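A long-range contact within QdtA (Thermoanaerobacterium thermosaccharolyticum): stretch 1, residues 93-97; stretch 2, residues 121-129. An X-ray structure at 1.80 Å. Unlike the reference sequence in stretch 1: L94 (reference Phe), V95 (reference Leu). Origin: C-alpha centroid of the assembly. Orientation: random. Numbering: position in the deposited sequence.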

# COMPACT_ATOMS: atom_id res chain seq x y z
N PRO A 93 12.10 14.45 7.25
CA PRO A 93 11.57 15.68 7.83
C PRO A 93 12.02 16.92 7.07
O PRO A 93 13.13 16.96 6.49
CB PRO A 93 12.18 15.68 9.22
CG PRO A 93 12.15 14.23 9.57
CD PRO A 93 12.69 13.60 8.30
N LEU A 94 11.06 17.83 6.99
CA LEU A 94 11.28 19.18 6.53
C LEU A 94 11.61 19.27 5.07
O LEU A 94 12.32 20.18 4.62
CB LEU A 94 12.39 19.83 7.33
CG LEU A 94 11.94 20.15 8.76
CD1 LEU A 94 13.12 20.77 9.47
CD2 LEU A 94 10.71 21.04 8.89
N VAL A 95 10.98 18.39 4.31
CA VAL A 95 11.00 18.52 2.89
C VAL A 95 9.58 18.87 2.47
O VAL A 95 8.65 18.23 2.91
CB VAL A 95 11.39 17.20 2.26
CG1 VAL A 95 11.24 17.26 0.74
CG2 VAL A 95 12.84 16.83 2.62
N TRP A 96 9.41 19.91 1.65
CA TRP A 96 8.09 20.31 1.17
C TRP A 96 7.79 19.53 -0.07
O TRP A 96 8.63 19.39 -0.97
CB TRP A 96 8.08 21.84 0.86
CG TRP A 96 6.78 22.44 0.36
CD1 TRP A 96 6.40 22.57 -0.93
CD2 TRP A 96 5.73 23.03 1.12
NE1 TRP A 96 5.17 23.17 -1.03
CE2 TRP A 96 4.74 23.48 0.22
CE3 TRP A 96 5.50 23.17 2.48
CZ2 TRP A 96 3.55 24.07 0.64
CZ3 TRP A 96 4.34 23.81 2.88
CH2 TRP A 96 3.36 24.21 1.96
N ARG A 97 6.56 19.06 -0.19
CA ARG A 97 6.23 18.39 -1.43
C ARG A 97 4.87 18.70 -2.01
O ARG A 97 3.94 19.05 -1.29
CB ARG A 97 6.47 16.89 -1.35
CG ARG A 97 5.30 16.09 -0.85
CD ARG A 97 4.91 16.57 0.53
NE ARG A 97 6.00 16.58 1.51
CZ ARG A 97 6.29 15.56 2.31
NH1 ARG A 97 5.60 14.43 2.19
NH2 ARG A 97 7.24 15.68 3.23
N TYR A 121 1.76 18.29 10.71
CA TYR A 121 1.46 18.51 9.31
C TYR A 121 1.70 19.99 9.13
O TYR A 121 0.88 20.76 9.57
CB TYR A 121 -0.02 18.23 9.01
CG TYR A 121 -0.28 17.18 7.97
CD1 TYR A 121 -0.37 15.83 8.34
CD2 TYR A 121 -0.47 17.52 6.64
CE1 TYR A 121 -0.62 14.84 7.40
CE2 TYR A 121 -0.74 16.54 5.68
CZ TYR A 121 -0.81 15.19 6.07
OH TYR A 121 -1.09 14.17 5.16
N ILE A 122 2.84 20.39 8.57
CA ILE A 122 3.11 21.79 8.30
C ILE A 122 2.44 22.18 6.99
O ILE A 122 2.84 21.74 5.91
CB ILE A 122 4.59 22.09 8.14
CG1 ILE A 122 5.37 21.71 9.40
CG2 ILE A 122 4.77 23.58 7.85
CD1 ILE A 122 6.87 21.81 9.20
N ARG A 123 1.42 23.03 7.07
CA ARG A 123 0.71 23.47 5.87
C ARG A 123 1.01 24.93 5.50
O ARG A 123 0.74 25.36 4.41
CB ARG A 123 -0.79 23.30 6.06
CG ARG A 123 -1.23 21.87 5.87
CD ARG A 123 -2.57 21.57 6.54
NE ARG A 123 -2.82 20.12 6.55
CZ ARG A 123 -2.91 19.37 5.45
NH1 ARG A 123 -2.81 19.91 4.23
NH2 ARG A 123 -3.11 18.07 5.56
N ASN A 124 1.57 25.68 6.42
CA ASN A 124 1.90 27.06 6.14
C ASN A 124 3.26 27.16 5.51
O ASN A 124 4.28 26.86 6.12
CB ASN A 124 1.87 27.89 7.42
CG ASN A 124 2.04 29.36 7.14
OD1 ASN A 124 3.11 29.82 6.76
ND2 ASN A 124 0.97 30.11 7.30
N TYR A 125 3.29 27.61 4.27
CA TYR A 125 4.53 27.66 3.54
C TYR A 125 5.54 28.57 4.19
O TYR A 125 6.72 28.24 4.22
CB TYR A 125 4.27 28.04 2.09
CG TYR A 125 5.51 27.98 1.25
CD1 TYR A 125 6.07 26.77 0.86
CD2 TYR A 125 6.19 29.14 0.90
CE1 TYR A 125 7.23 26.71 0.11
CE2 TYR A 125 7.32 29.11 0.11
CZ TYR A 125 7.86 27.91 -0.27
OH TYR A 125 9.04 27.86 -0.98
N ASP A 126 5.11 29.69 4.77
CA ASP A 126 6.09 30.61 5.40
C ASP A 126 6.71 30.02 6.67
O ASP A 126 7.88 30.19 6.94
CB ASP A 126 5.48 31.97 5.75
CG ASP A 126 5.07 32.76 4.52
OD1 ASP A 126 5.75 32.72 3.47
OD2 ASP A 126 4.02 33.41 4.59
N PHE A 127 5.90 29.30 7.42
CA PHE A 127 6.39 28.61 8.60
C PHE A 127 7.34 27.49 8.18
O PHE A 127 8.38 27.31 8.78
CB PHE A 127 5.23 28.04 9.42
CG PHE A 127 5.68 27.36 10.71
CD1 PHE A 127 6.34 28.09 11.70
CD2 PHE A 127 5.51 25.98 10.90
CE1 PHE A 127 6.81 27.47 12.85
CE2 PHE A 127 5.94 25.37 12.07
CZ PHE A 127 6.59 26.11 13.05
N TYR A 128 6.96 26.73 7.15
CA TYR A 128 7.82 25.69 6.64
C TYR A 128 9.19 26.30 6.39
O TYR A 128 10.19 25.86 6.92
CB TYR A 128 7.31 25.06 5.34
CG TYR A 128 8.38 24.28 4.67
CD1 TYR A 128 8.83 23.09 5.21
CD2 TYR A 128 9.06 24.79 3.59
CE1 TYR A 128 9.93 22.45 4.69
CE2 TYR A 128 10.15 24.14 3.05
CZ TYR A 128 10.57 22.94 3.59
OH TYR A 128 11.68 22.35 3.04
N ILE A 129 9.23 27.34 5.55
CA ILE A 129 10.49 27.94 5.14
C ILE A 129 11.31 28.42 6.31
O ILE A 129 12.52 28.25 6.31
CB ILE A 129 10.26 29.13 4.17
CG1 ILE A 129 9.66 28.63 2.85
CG2 ILE A 129 11.56 29.86 3.88
CD1 ILE A 129 10.62 27.80 2.01

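The most unusual feature of this contact is the way two tyrosines of one helix, Y125 and Y128, engage a single tryptophan, W96, in quite different ways. Y125 turns its ring edge toward the face of the indole: the centroids of the Y125 ring and the W96 six-membered ring lie 4.9 Å apart, the planes meet at 80°, and Y125 CD1 comes to 3.6 Å from W96 CE2. This is the classic edge-to-face arrangement, in which the slightly positive hydrogens on the rim of one ring meet the electron-rich face of the other. Y128 instead offers its own face to the aliphatic base of the tryptophan side chain. W96 CB sits 4.0 Å from the centroid of the Y128 ring and 19° off the ring normal, a CH-pi contact in which the C-H bonds of a methylene rest over a pi cloud. The two rings themselves are oblique, with planes at 46° and centroids 5.6 Å apart.

Tryptophan suits this position because its side chain is both broad and long. Its CA-to-CB bond points toward the second stretch, and with chi1 in the t rotamer the indole spans the ground from the helix to the residues that precede it. At the far end of the six-membered ring, W96 CH2 lies 3.8 Å from R123 O, near the plane of the ring, while W96 CZ3 is 4.0 Å from I122 O. R123 thus takes part through its backbone, its own CA-to-CB bond pointing away. W96 has the largest area covered across the contact.

Y128 adds the one hydrogen bond between the stretches. Its hydroxyl donates to the backbone carbonyl of L94, with Y128 OH 2.8 Å from L94 O. A tyrosine is well fitted to this task: the ring provides an apolar surface for W96, and the phenol at its tip gives a polar partner to the carbonyl of a buried residue. The acceptor lies at the edge of the ring, near its plane, so the polar and the CH-pi contacts use different parts of the same side chain.

L94, which differs from the reference sequence, has backbone angles of 69/36, an uncommon left-handed region for a residue with a side chain. Its CA-to-CB bond runs sideways to the second stretch, yet L94 CD2 reaches I122 CD1 at 3.9 Å. Leucine and isoleucine suit this place because their apolar side chains meet methyl to methyl with nothing polar to satisfy.

The helix that carries both tyrosines is capped by N124. Its OD1 accepts from F127 N at 2.9 Å and, weakly, from D126 N at 2.8 Å, and asparagine is a favoured N-cap because its short side chain can fold back to meet these free amides. The backbone bond from Y128 N to N124 O, 2.9 Å long, is consistent with a regular first turn. Y125 and Y128, three residues apart, are nearly one turn apart, which lets both rings reach W96.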